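Local atomic coordinates of leucine-rich repeat protein TpLRR (Treponema pallidum, PDB entry 6MLX), a protein that is of unknown function but folds as a secreted, probably periplasmic leucine-rich repeat protein of the BspA type. Residues I117-F122 against I140-F145. Residues are numbered along the deposited sequence; the frame is centred on the assembly and turned at random.
Sequences IGQDVF and IGSGAF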
ATOM      1  N   ILE A 117       2.759   2.144   6.641  1.00 27.67           N
ATOM      2  CA  ILE A 117       1.594   1.737   5.865  1.00 27.86           C
ATOM      3  C   ILE A 117       0.374   1.853   6.778  1.00 27.83           C
ATOM      4  O   ILE A 117       0.307   1.186   7.819  1.00 27.79           O
ATOM      5  CB  ILE A 117       1.752   0.308   5.317  1.00 28.10           C
ATOM      6  CG1 ILE A 117       2.986   0.226   4.399  1.00 28.16           C
ATOM      7  CG2 ILE A 117       0.485  -0.109   4.585  1.00 28.29           C
ATOM      8  CD1 ILE A 117       3.306  -1.168   3.860  1.00 28.41           C
ATOM      9  N   GLY A 118      -0.576   2.707   6.403  1.00 27.85           N
ATOM     10  CA  GLY A 118      -1.736   2.962   7.237  1.00 27.70           C
ATOM     11  C   GLY A 118      -2.736   1.816   7.209  1.00 27.79           C
ATOM     12  O   GLY A 118      -2.542   0.789   6.560  1.00 27.99           O
ATOM     13  N   GLN A 119      -3.843   2.013   7.931  1.00 27.92           N
ATOM     14  CA  GLN A 119      -4.913   1.016   7.957  1.00 27.85           C
ATOM     15  C   GLN A 119      -5.523   0.820   6.571  1.00 27.93           C
ATOM     16  O   GLN A 119      -5.671   1.772   5.801  1.00 27.74           O
ATOM     17  CB  GLN A 119      -6.024   1.436   8.934  1.00 27.44           C
ATOM     18  CG  GLN A 119      -5.593   1.602  10.365  1.00 27.29           C
ATOM     19  CD  GLN A 119      -6.751   1.932  11.308  1.00 26.84           C
ATOM     20  OE1 GLN A 119      -6.705   1.592  12.495  1.00 26.63           O
ATOM     21  NE2 GLN A 119      -7.785   2.601  10.787  1.00 26.36           N
ATOM     22  N   ASP A 120      -5.885  -0.431   6.264  1.00 27.98           N
ATOM     23  CA  ASP A 120      -6.710  -0.775   5.097  1.00 27.93           C
ATOM     24  C   ASP A 120      -6.126  -0.274   3.774  1.00 28.09           C
ATOM     25  O   ASP A 120      -6.867  -0.026   2.816  1.00 27.96           O
ATOM     26  CB  ASP A 120      -8.148  -0.258   5.267  1.00 27.55           C
ATOM     27  CG  ASP A 120      -8.850  -0.880   6.471  1.00 27.46           C
ATOM     28  OD1 ASP A 120      -9.303  -2.028   6.370  1.00 27.65           O
ATOM     29  OD2 ASP A 120      -8.918  -0.242   7.536  1.00 27.30           O
ATOM     30  N   VAL A 121      -4.797  -0.144   3.686  1.00 28.11           N
ATOM     31  CA  VAL A 121      -4.208   0.508   2.518  1.00 28.14           C
ATOM     32  C   VAL A 121      -4.467  -0.308   1.260  1.00 28.29           C
ATOM     33  O   VAL A 121      -4.795   0.245   0.203  1.00 28.19           O
ATOM     34  CB  VAL A 121      -2.704   0.763   2.731  1.00 28.28           C
ATOM     35  CG1 VAL A 121      -2.007   0.974   1.385  1.00 28.34           C
ATOM     36  CG2 VAL A 121      -2.502   1.991   3.627  1.00 28.08           C
ATOM     37  N   PHE A 122      -4.336  -1.630   1.349  1.00 28.27           N
ATOM     38  CA  PHE A 122      -4.588  -2.501   0.209  1.00 28.38           C
ATOM     39  C   PHE A 122      -5.865  -3.307   0.401  1.00 28.34           C
ATOM     40  O   PHE A 122      -6.012  -4.394  -0.157  1.00 28.46           O
ATOM     41  CB  PHE A 122      -3.379  -3.398  -0.051  1.00 28.61           C
ATOM     42  CG  PHE A 122      -2.131  -2.614  -0.353  1.00 28.62           C
ATOM     43  CD1 PHE A 122      -1.946  -2.038  -1.607  1.00 28.58           C
ATOM     44  CD2 PHE A 122      -1.172  -2.396   0.630  1.00 28.65           C
ATOM     45  CE1 PHE A 122      -0.812  -1.282  -1.882  1.00 28.57           C
ATOM     46  CE2 PHE A 122      -0.038  -1.658   0.361  1.00 28.56           C
ATOM     47  CZ  PHE A 122       0.140  -1.083  -0.891  1.00 28.54           C
ATOM     48  N   ILE A 140       2.643  -0.810  10.297  1.00 27.57           N
ATOM     49  CA  ILE A 140       1.664  -1.385   9.375  1.00 27.91           C
ATOM     50  C   ILE A 140       0.305  -1.414  10.063  1.00 27.93           C
ATOM     51  O   ILE A 140       0.122  -2.143  11.043  1.00 27.95           O
ATOM     52  CB  ILE A 140       2.049  -2.803   8.926  1.00 28.18           C
ATOM     53  CG1 ILE A 140       3.492  -2.851   8.419  1.00 28.12           C
ATOM     54  CG2 ILE A 140       1.083  -3.277   7.844  1.00 28.40           C
ATOM     55  CD1 ILE A 140       4.043  -4.259   8.292  1.00 28.30           C
ATOM     56  N   GLY A 141      -0.660  -0.669   9.517  1.00 27.89           N
ATOM     57  CA  GLY A 141      -1.946  -0.512  10.158  1.00 27.79           C
ATOM     58  C   GLY A 141      -2.847  -1.731  10.043  1.00 27.97           C
ATOM     59  O   GLY A 141      -2.609  -2.663   9.266  1.00 28.18           O
ATOM     60  N   SER A 142      -3.916  -1.701  10.838  1.00 27.91           N
ATOM     61  CA  SER A 142      -4.878  -2.790  10.844  1.00 27.93           C
ATOM     62  C   SER A 142      -5.548  -2.923   9.477  1.00 27.92           C
ATOM     63  O   SER A 142      -5.714  -1.948   8.741  1.00 27.74           O
ATOM     64  CB  SER A 142      -5.914  -2.560  11.945  1.00 27.64           C
ATOM     65  OG  SER A 142      -6.694  -1.431  11.645  1.00 27.17           O
ATOM     66  N   GLY A 143      -5.893  -4.163   9.121  1.00 27.89           N
ATOM     67  CA  GLY A 143      -6.551  -4.435   7.856  1.00 27.87           C
ATOM     68  C   GLY A 143      -5.770  -4.077   6.605  1.00 28.00           C
ATOM     69  O   GLY A 143      -6.368  -3.964   5.526  1.00 27.95           O
ATOM     70  N   ALA A 144      -4.445  -3.907   6.711  1.00 27.99           N
ATOM     71  CA  ALA A 144      -3.663  -3.406   5.584  1.00 28.06           C
ATOM     72  C   ALA A 144      -3.830  -4.271   4.339  1.00 28.17           C
ATOM     73  O   ALA A 144      -3.809  -3.750   3.222  1.00 28.15           O
ATOM     74  CB  ALA A 144      -2.188  -3.306   5.961  1.00 28.11           C
ATOM     75  N   PHE A 145      -4.000  -5.580   4.506  1.00 28.20           N
ATOM     76  CA  PHE A 145      -4.233  -6.473   3.378  1.00 28.33           C
ATOM     77  C   PHE A 145      -5.580  -7.185   3.492  1.00 28.39           C
ATOM     78  O   PHE A 145      -5.732  -8.326   3.048  1.00 28.49           O
ATOM     79  CB  PHE A 145      -3.077  -7.460   3.249  1.00 28.61           C
ATOM     80  CG  PHE A 145      -1.760  -6.783   3.076  1.00 28.61           C
ATOM     81  CD1 PHE A 145      -1.384  -6.291   1.831  1.00 28.53           C
ATOM     82  CD2 PHE A 145      -0.918  -6.582   4.166  1.00 28.62           C
ATOM     83  CE1 PHE A 145      -0.170  -5.639   1.662  1.00 28.54           C
ATOM     84  CE2 PHE A 145       0.295  -5.927   4.009  1.00 28.55           C
ATOM     85  CZ  PHE A 145       0.667  -5.457   2.756  1.00 28.51           C
TER
HETATM   86  O   HOH W   1      -9.033  -1.549   9.928  1.00 27.47           O
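Three backbone hydrogen bonds join residues 117-122 to 140-145: Gly141 N to Ile117 O (2.7 Å), Asp120 N to Ser142 O (2.9 Å) and Phe122 N to Ala144 O (2.9 Å). C-H groups crowd two of the same oxygens: Ile140 CA also meets Ile117 O, and Gln119 CA meets Ser142 O. The CA-H of Asp120 is directed nearly straight at a further oxygen, Gly143 O.

Each segment leaves a short parallel strand, bridged at Ile117 and Ile140, and then makes a type II turn, Gly118-Val121 and Gly141-Ala144. This repetition of one backbone path, with equivalent positions recurring 23 residues on as the bridge and the Phe pair mark, is the stacking of successive coils in a leucine-rich repeat solenoid, here within the BspA-type region. Asp120 and Gly143 take the same place in their turns, both with positive phi, and Asp120 OD1 lies 3.9 Å from Gly143 CA.

Among apolar groups, the rings of Phe122 and Phe145 lie side by side and point the same way. In both, CG is anti to the carbonyl carbon (chi1 -60° and -58°); with second torsions also alike, on equivalent stretches of backbone, the planes come within 7° of each other. The centroids are nevertheless 5.6 Å apart, so overlap is slight and Phe122 CD2 to Phe145 CE1 is the closest approach. Phe99 continues the row beyond Phe122, its ring also near parallel. Nearer the strands, Ala144 CB packs loosely against Ile117 CG2.

Polar side chains meet at the turns. One water donates to Asp120 OD2 (2.7 Å) and also bonds Ser142 OG, while Asp120 OD1 forms a salt bridge with Arg146. The extended Gln119 side chain brings OE1 to Ser142 OG at 3.1 Å, at best a weak hydrogen bond.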